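Local coordinates for DnaJ homolog subfamily C member 3 (PDB 3IEG), which acts as a co-chaperone in the unfolded protein response of the endoplasmic reticulum, binding misfolded proteins through its TPR domain and restraining the eIF2-alpha kinase GCN2, at residues E243-D247 with G248-D252; H280-K284 with D285-V289. One frame throughout, in Å; residues are numbered along the deposited sequence.

Contact 1: E243-D247 with G248-D252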
ATOM      1  N   GLU A 243     -10.444  19.797 -17.354  1.00 28.68           N
ATOM      2  CA  GLU A 243     -10.787  19.842 -18.757  1.00 29.77           C
ATOM      3  C   GLU A 243     -11.205  21.267 -19.165  1.00 29.57           C
ATOM      4  O   GLU A 243     -10.787  21.784 -20.204  1.00 29.64           O
ATOM      5  CB  GLU A 243     -11.877  18.829 -19.039  1.00 29.92           C
ATOM      6  CG  GLU A 243     -12.368  18.839 -20.454  1.00 33.83           C
ATOM      7  CD  GLU A 243     -12.956  17.514 -20.848  1.00 37.79           C
ATOM      8  OE1 GLU A 243     -13.734  17.484 -21.841  1.00 38.75           O
ATOM      9  OE2 GLU A 243     -12.624  16.516 -20.154  1.00 38.82           O
ATOM     10  N   LEU A 244     -12.007  21.909 -18.329  1.00 29.32           N
ATOM     11  CA  LEU A 244     -12.374  23.283 -18.588  1.00 29.21           C
ATOM     12  C   LEU A 244     -11.154  24.215 -18.603  1.00 29.80           C
ATOM     13  O   LEU A 244     -11.064  25.059 -19.499  1.00 30.02           O
ATOM     14  CB  LEU A 244     -13.469  23.760 -17.627  1.00 28.48           C
ATOM     15  CG  LEU A 244     -14.783  22.977 -17.747  1.00 26.55           C
ATOM     16  CD1 LEU A 244     -15.641  23.127 -16.487  1.00 23.46           C
ATOM     17  CD2 LEU A 244     -15.572  23.332 -19.013  1.00 23.68           C
ATOM     18  N   ILE A 245     -10.212  24.065 -17.661  1.00 30.03           N
ATOM     19  CA  ILE A 245      -9.065  24.988 -17.659  1.00 30.43           C
ATOM     20  C   ILE A 245      -8.184  24.751 -18.890  1.00 31.05           C
ATOM     21  O   ILE A 245      -7.532  25.675 -19.369  1.00 31.99           O
ATOM     22  CB  ILE A 245      -8.204  25.096 -16.311  1.00 30.44           C
ATOM     23  CG1 ILE A 245      -6.878  24.364 -16.422  1.00 30.81           C
ATOM     24  CG2 ILE A 245      -8.954  24.744 -15.017  1.00 28.93           C
ATOM     25  CD1 ILE A 245      -5.746  25.284 -16.741  1.00 33.86           C
ATOM     26  N   ARG A 246      -8.183  23.530 -19.412  1.00 31.12           N
ATOM     27  CA  ARG A 246      -7.437  23.205 -20.624  1.00 31.34           C
ATOM     28  C   ARG A 246      -7.932  24.001 -21.857  1.00 31.53           C
ATOM     29  O   ARG A 246      -7.144  24.379 -22.735  1.00 31.75           O
ATOM     30  CB  ARG A 246      -7.508  21.697 -20.879  1.00 31.40           C
ATOM     31  CG  ARG A 246      -6.841  21.225 -22.168  1.00 32.37           C
ATOM     32  CD  ARG A 246      -7.468  19.936 -22.671  1.00 34.08           C
ATOM     33  NE  ARG A 246      -8.892  20.097 -22.950  1.00 34.79           N
ATOM     34  CZ  ARG A 246      -9.739  19.095 -23.141  1.00 34.94           C
ATOM     35  NH1 ARG A 246      -9.311  17.844 -23.081  1.00 35.72           N
ATOM     36  NH2 ARG A 246     -11.015  19.343 -23.384  1.00 34.92           N
ATOM     37  N   ASP A 247      -9.232  24.262 -21.912  1.00 31.37           N
ATOM     38  CA  ASP A 247      -9.831  24.960 -23.040  1.00 31.16           C
ATOM     39  C   ASP A 247     -10.032  26.442 -22.801  1.00 30.73           C
ATOM     40  O   ASP A 247     -10.764  27.083 -23.546  1.00 31.20           O
ATOM     41  CB  ASP A 247     -11.184  24.340 -23.379  1.00 31.31           C
ATOM     42  CG  ASP A 247     -11.069  22.903 -23.817  1.00 32.21           C
ATOM     43  OD1 ASP A 247      -9.989  22.488 -24.286  1.00 33.50           O
ATOM     44  OD2 ASP A 247     -12.078  22.183 -23.698  1.00 34.50           O
ATOM     45  N   GLY A 248      -9.409  26.986 -21.761  1.00 30.18           N
ATOM     46  CA  GLY A 248      -9.539  28.406 -21.454  1.00 29.63           C
ATOM     47  C   GLY A 248     -10.885  28.845 -20.895  1.00 29.48           C
ATOM     48  O   GLY A 248     -11.166  30.038 -20.802  1.00 29.23           O
ATOM     49  N   ARG A 249     -11.726  27.890 -20.513  1.00 29.57           N
ATOM     50  CA  ARG A 249     -13.049  28.217 -19.975  1.00 29.53           C
ATOM     51  C   ARG A 249     -12.980  28.481 -18.461  1.00 30.35           C
ATOM     52  O   ARG A 249     -13.519  27.719 -17.662  1.00 30.90           O
ATOM     53  CB  ARG A 249     -14.041  27.100 -20.292  1.00 29.35           C
ATOM     54  CG  ARG A 249     -14.168  26.791 -21.767  1.00 28.67           C
ATOM     55  CD  ARG A 249     -15.134  25.640 -22.033  1.00 27.93           C
ATOM     56  NE  ARG A 249     -16.405  25.848 -21.348  1.00 25.31           N
ATOM     57  CZ  ARG A 249     -17.429  25.004 -21.396  1.00 24.03           C
ATOM     58  NH1 ARG A 249     -17.339  23.875 -22.094  1.00 22.64           N
ATOM     59  NH2 ARG A 249     -18.537  25.287 -20.734  1.00 22.11           N
ATOM     60  N   TYR A 250     -12.328  29.574 -18.080  1.00 30.74           N
ATOM     61  CA  TYR A 250     -11.970  29.825 -16.681  1.00 31.32           C
ATOM     62  C   TYR A 250     -13.128  30.057 -15.718  1.00 31.68           C
ATOM     63  O   TYR A 250     -13.095  29.596 -14.567  1.00 31.78           O
ATOM     64  CB  TYR A 250     -10.941  30.954 -16.598  1.00 31.41           C
ATOM     65  CG  TYR A 250      -9.698  30.590 -17.349  1.00 31.48           C
ATOM     66  CD1 TYR A 250      -9.403  31.180 -18.574  1.00 31.68           C
ATOM     67  CD2 TYR A 250      -8.846  29.598 -16.866  1.00 31.02           C
ATOM     68  CE1 TYR A 250      -8.261  30.814 -19.284  1.00 31.54           C
ATOM     69  CE2 TYR A 250      -7.712  29.228 -17.560  1.00 31.49           C
ATOM     70  CZ  TYR A 250      -7.425  29.841 -18.763  1.00 31.51           C
ATOM     71  OH  TYR A 250      -6.298  29.465 -19.436  1.00 32.80           O
ATOM     72  N   THR A 251     -14.162  30.749 -16.181  1.00 32.08           N
ATOM     73  CA  THR A 251     -15.281  31.016 -15.294  1.00 32.17           C
ATOM     74  C   THR A 251     -16.117  29.756 -15.049  1.00 32.04           C
ATOM     75  O   THR A 251     -16.643  29.575 -13.956  1.00 32.47           O
ATOM     76  CB  THR A 251     -16.147  32.277 -15.693  1.00 32.02           C
ATOM     77  OG1 THR A 251     -17.434  31.869 -16.150  1.00 32.20           O
ATOM     78  CG2 THR A 251     -15.471  33.138 -16.743  1.00 31.78           C
ATOM     79  N   ASP A 252     -16.208  28.876 -16.042  1.00 31.97           N
ATOM     80  CA  ASP A 252     -16.869  27.586 -15.833  1.00 32.56           C
ATOM     81  C   ASP A 252     -16.047  26.645 -14.955  1.00 32.61           C
ATOM     82  O   ASP A 252     -16.604  25.891 -14.157  1.00 32.79           O
ATOM     83  CB  ASP A 252     -17.236  26.907 -17.154  1.00 32.80           C
ATOM     84  CG  ASP A 252     -18.386  27.602 -17.877  1.00 33.53           C
ATOM     85  OD1 ASP A 252     -19.257  28.210 -17.213  1.00 34.58           O
ATOM     86  OD2 ASP A 252     -18.422  27.532 -19.120  1.00 34.75           O
TER
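Leu244 meets Arg249 twice, once through its carbonyl and once through a methyl group. At the backbone, Arg249 N donates to Leu244 O at 3.1 Å; the same oxygen also takes Asp247 N, the two donors coming from opposite faces of the carbonyl plane. Gly248 N adds a weak bond to Ile245 O at 3.3 Å. The bonds from Arg249 N and Gly248 N make a Schellman motif that closes helix 222-246, with Gly248 turning the chain at a positive phi of 72°. Farther out, Leu244 CD2 sits over the centre of the Arg249 guanidinium, 3.5 Å from CZ. The arginine chain, bent at chi3 (50°), lays that group flat on the methyl and keeps its edge for Asp252, where NH2 donates to OD2 at 2.8 Å in the guanidinium plane. On the other flank, Arg246 grips Asp247 side-on, NE to OD1 and NH2 to OD2. An alanine here lacks the methyl over the Arg249 guanidinium, which would probably be freer to swing away from Asp252. In this turn of TPR 7 the carbonyls of Leu244 and Ile245 are thus taken by backbone N-H groups, while each arginine is paired with an acid on its own side of the turn.

Contact 2: H280-K284 with D285-V289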
ATOM      1  N   HIS A 280      -5.602  30.079 -10.100  1.00 36.03           N
ATOM      2  CA  HIS A 280      -5.144  29.944 -11.482  1.00 35.49           C
ATOM      3  C   HIS A 280      -6.183  30.478 -12.463  1.00 35.41           C
ATOM      4  O   HIS A 280      -5.840  31.215 -13.379  1.00 35.27           O
ATOM      5  CB  HIS A 280      -4.813  28.479 -11.786  1.00 35.28           C
ATOM      6  CG  HIS A 280      -4.189  28.259 -13.130  1.00 35.09           C
ATOM      7  ND1 HIS A 280      -2.916  28.689 -13.441  1.00 35.40           N
ATOM      8  CD2 HIS A 280      -4.656  27.637 -14.240  1.00 34.60           C
ATOM      9  CE1 HIS A 280      -2.628  28.348 -14.685  1.00 35.46           C
ATOM     10  NE2 HIS A 280      -3.666  27.708 -15.193  1.00 34.75           N
ATOM     11  N   CYS A 281      -7.448  30.119 -12.259  1.00 35.55           N
ATOM     12  CA  CYS A 281      -8.536  30.562 -13.134  1.00 36.12           C
ATOM     13  C   CYS A 281      -8.661  32.069 -13.254  1.00 36.82           C
ATOM     14  O   CYS A 281      -8.634  32.602 -14.356  1.00 36.69           O
ATOM     15  CB  CYS A 281      -9.867  29.967 -12.704  1.00 35.77           C
ATOM     16  SG  CYS A 281     -10.068  28.324 -13.331  1.00 34.77           S
ATOM     17  N   PHE A 282      -8.775  32.754 -12.123  1.00 37.94           N
ATOM     18  CA  PHE A 282      -8.861  34.211 -12.136  1.00 39.24           C
ATOM     19  C   PHE A 282      -7.630  34.871 -12.781  1.00 39.71           C
ATOM     20  O   PHE A 282      -7.769  35.776 -13.593  1.00 39.60           O
ATOM     21  CB  PHE A 282      -9.158  34.756 -10.735  1.00 39.46           C
ATOM     22  CG  PHE A 282     -10.614  34.635 -10.332  1.00 40.66           C
ATOM     23  CD1 PHE A 282     -11.605  35.380 -10.989  1.00 42.45           C
ATOM     24  CD2 PHE A 282     -10.998  33.799  -9.292  1.00 40.73           C
ATOM     25  CE1 PHE A 282     -12.965  35.280 -10.610  1.00 42.31           C
ATOM     26  CE2 PHE A 282     -12.353  33.694  -8.906  1.00 41.11           C
ATOM     27  CZ  PHE A 282     -13.333  34.431  -9.567  1.00 41.18           C
ATOM     28  N   SER A 283      -6.437  34.384 -12.454  1.00 40.56           N
ATOM     29  CA  SER A 283      -5.205  34.881 -13.066  1.00 41.33           C
ATOM     30  C   SER A 283      -5.234  34.823 -14.597  1.00 41.66           C
ATOM     31  O   SER A 283      -5.020  35.830 -15.262  1.00 41.49           O
ATOM     32  CB  SER A 283      -3.994  34.115 -12.525  1.00 41.41           C
ATOM     33  OG  SER A 283      -2.773  34.674 -12.991  1.00 42.32           O
ATOM     34  N   LYS A 284      -5.505  33.641 -15.142  1.00 42.49           N
ATOM     35  CA  LYS A 284      -5.497  33.415 -16.587  1.00 43.16           C
ATOM     36  C   LYS A 284      -6.676  34.071 -17.319  1.00 43.55           C
ATOM     37  O   LYS A 284      -6.594  34.350 -18.516  1.00 43.72           O
ATOM     38  CB  LYS A 284      -5.460  31.914 -16.896  1.00 43.30           C
ATOM     39  CG  LYS A 284      -4.148  31.216 -16.584  1.00 44.23           C
ATOM     40  CD  LYS A 284      -3.003  31.653 -17.513  1.00 46.26           C
ATOM     41  CE  LYS A 284      -1.736  30.823 -17.243  1.00 48.12           C
ATOM     42  NZ  LYS A 284      -0.457  31.586 -17.427  1.00 48.55           N
ATOM     43  N   ASP A 285      -7.768  34.304 -16.601  1.00 44.08           N
ATOM     44  CA  ASP A 285      -8.927  34.999 -17.152  1.00 44.92           C
ATOM     45  C   ASP A 285      -8.698  36.512 -17.072  1.00 45.62           C
ATOM     46  O   ASP A 285      -9.618  37.307 -17.274  1.00 45.65           O
ATOM     47  CB  ASP A 285     -10.189  34.608 -16.375  1.00 44.75           C
ATOM     48  CG  ASP A 285     -11.464  34.798 -17.179  1.00 45.32           C
ATOM     49  OD1 ASP A 285     -11.410  34.728 -18.431  1.00 44.86           O
ATOM     50  OD2 ASP A 285     -12.530  35.008 -16.549  1.00 45.94           O
ATOM     51  N   GLU A 286      -7.452  36.888 -16.785  1.00 46.49           N
ATOM     52  CA  GLU A 286      -7.053  38.273 -16.554  1.00 47.24           C
ATOM     53  C   GLU A 286      -8.066  39.059 -15.722  1.00 47.35           C
ATOM     54  O   GLU A 286      -8.599  40.075 -16.172  1.00 47.41           O
ATOM     55  CB  GLU A 286      -6.752  38.974 -17.874  1.00 47.43           C
ATOM     56  CG  GLU A 286      -5.497  38.456 -18.553  1.00 49.46           C
ATOM     57  CD  GLU A 286      -5.256  39.087 -19.918  1.00 51.58           C
ATOM     58  OE1 GLU A 286      -6.208  39.654 -20.508  1.00 51.62           O
ATOM     59  OE2 GLU A 286      -4.108  38.996 -20.406  1.00 52.64           O
ATOM     60  N   LYS A 287      -8.324  38.568 -14.510  1.00 47.35           N
ATOM     61  CA  LYS A 287      -9.167  39.259 -13.539  1.00 47.55           C
ATOM     62  C   LYS A 287      -8.387  39.495 -12.235  1.00 47.32           C
ATOM     63  O   LYS A 287      -8.616  38.831 -11.227  1.00 47.37           O
ATOM     64  CB  LYS A 287     -10.485  38.501 -13.338  1.00 47.30           C
ATOM     65  CG  LYS A 287     -11.417  38.681 -14.531  1.00 48.05           C
ATOM     66  CD  LYS A 287     -12.690  37.852 -14.464  1.00 48.86           C
ATOM     67  CE  LYS A 287     -13.662  38.306 -15.570  1.00 51.30           C
ATOM     68  NZ  LYS A 287     -14.705  37.293 -15.920  1.00 51.85           N
ATOM     69  N   PRO A 288      -7.460  40.467 -12.262  1.00 47.36           N
ATOM     70  CA  PRO A 288      -6.394  40.629 -11.275  1.00 47.25           C
ATOM     71  C   PRO A 288      -6.824  40.851  -9.831  1.00 47.46           C
ATOM     72  O   PRO A 288      -6.216  40.275  -8.940  1.00 47.70           O
ATOM     73  CB  PRO A 288      -5.626  41.845 -11.788  1.00 47.32           C
ATOM     74  CG  PRO A 288      -6.594  42.579 -12.639  1.00 47.48           C
ATOM     75  CD  PRO A 288      -7.404  41.517 -13.294  1.00 47.23           C
ATOM     76  N   VAL A 289      -7.845  41.675  -9.593  1.00 47.83           N
ATOM     77  CA  VAL A 289      -8.285  41.971  -8.219  1.00 47.98           C
ATOM     78  C   VAL A 289      -8.635  40.692  -7.468  1.00 48.10           C
ATOM     79  O   VAL A 289      -8.126  40.458  -6.372  1.00 48.15           O
ATOM     80  CB  VAL A 289      -9.490  42.966  -8.163  1.00 48.16           C
ATOM     81  CG1 VAL A 289      -9.900  43.249  -6.711  1.00 47.81           C
ATOM     82  CG2 VAL A 289      -9.160  44.277  -8.887  1.00 48.53           C
TER
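Phe282 overlaps Lys287 with the edge of its ring: CD1 lies 4.1 Å from Lys287 CB, which sits near the ring plane. The two side chains then diverge. The lysine, with CG beside its own backbone N (chi1 -74°) and the chain extended from there, carries its ammonium to Asp285, where NZ meets OD2 at 3.2 Å from above the carboxylate plane. That salt bridge pairs two residues within the turn, Asp285 just after helix 268-284 and Lys287 at the N-cap of helix 288-301. Phe282 also packs against Glu290, Ala291 and Ile294 of helix 288-301.

At the backbone, the end of helix 268-284 is tied off by three bonds. Asp285 N keeps the helical pattern, donating to Cys281 O at 2.9 Å. Lys287 N reaches back to Phe282 O at 3.0 Å with an N-H...O angle of 160°, and Glu286 N makes a weak bond to Ser283 O at 3.1 Å. The last two form a Schellman motif, its positive phi supplied by Glu286 instead of a glycine. The side chains of Ser283 and Lys284 take their polar partners from helix 306-318: Ser283 OG bonds to Asp311 O, and Lys284 NZ pairs with Glu314. The chemistry is therefore split: main-chain bonds end the helix, the Phe282 ring joins it to helix 288-301, and the Asp285-Lys287 ion pair stays within the turn.

In the fold
Contacts 1 and 2 are the same kind of helix ending, one in TPR 7 and one in TPR 8: a Schellman motif closes helix 222-246 before helix 250-263, and another closes helix 268-284 before helix 288-301. Their centres lie about 12 Å apart, and they touch: Tyr250 CZ packs 3.4 Å from Lys284 CB, and Ile245 reaches His280. Contact 1 lies at the surface, with no buried residue among those that touch, and combines arginine-aspartate pairs with Leu244 packed on a guanidinium. Contact 2 is partly buried, Cys281 against helices 222-246 and 250-263, Ser283 against helix 306-318; it pairs a phenylalanine edge with one internal salt bridge.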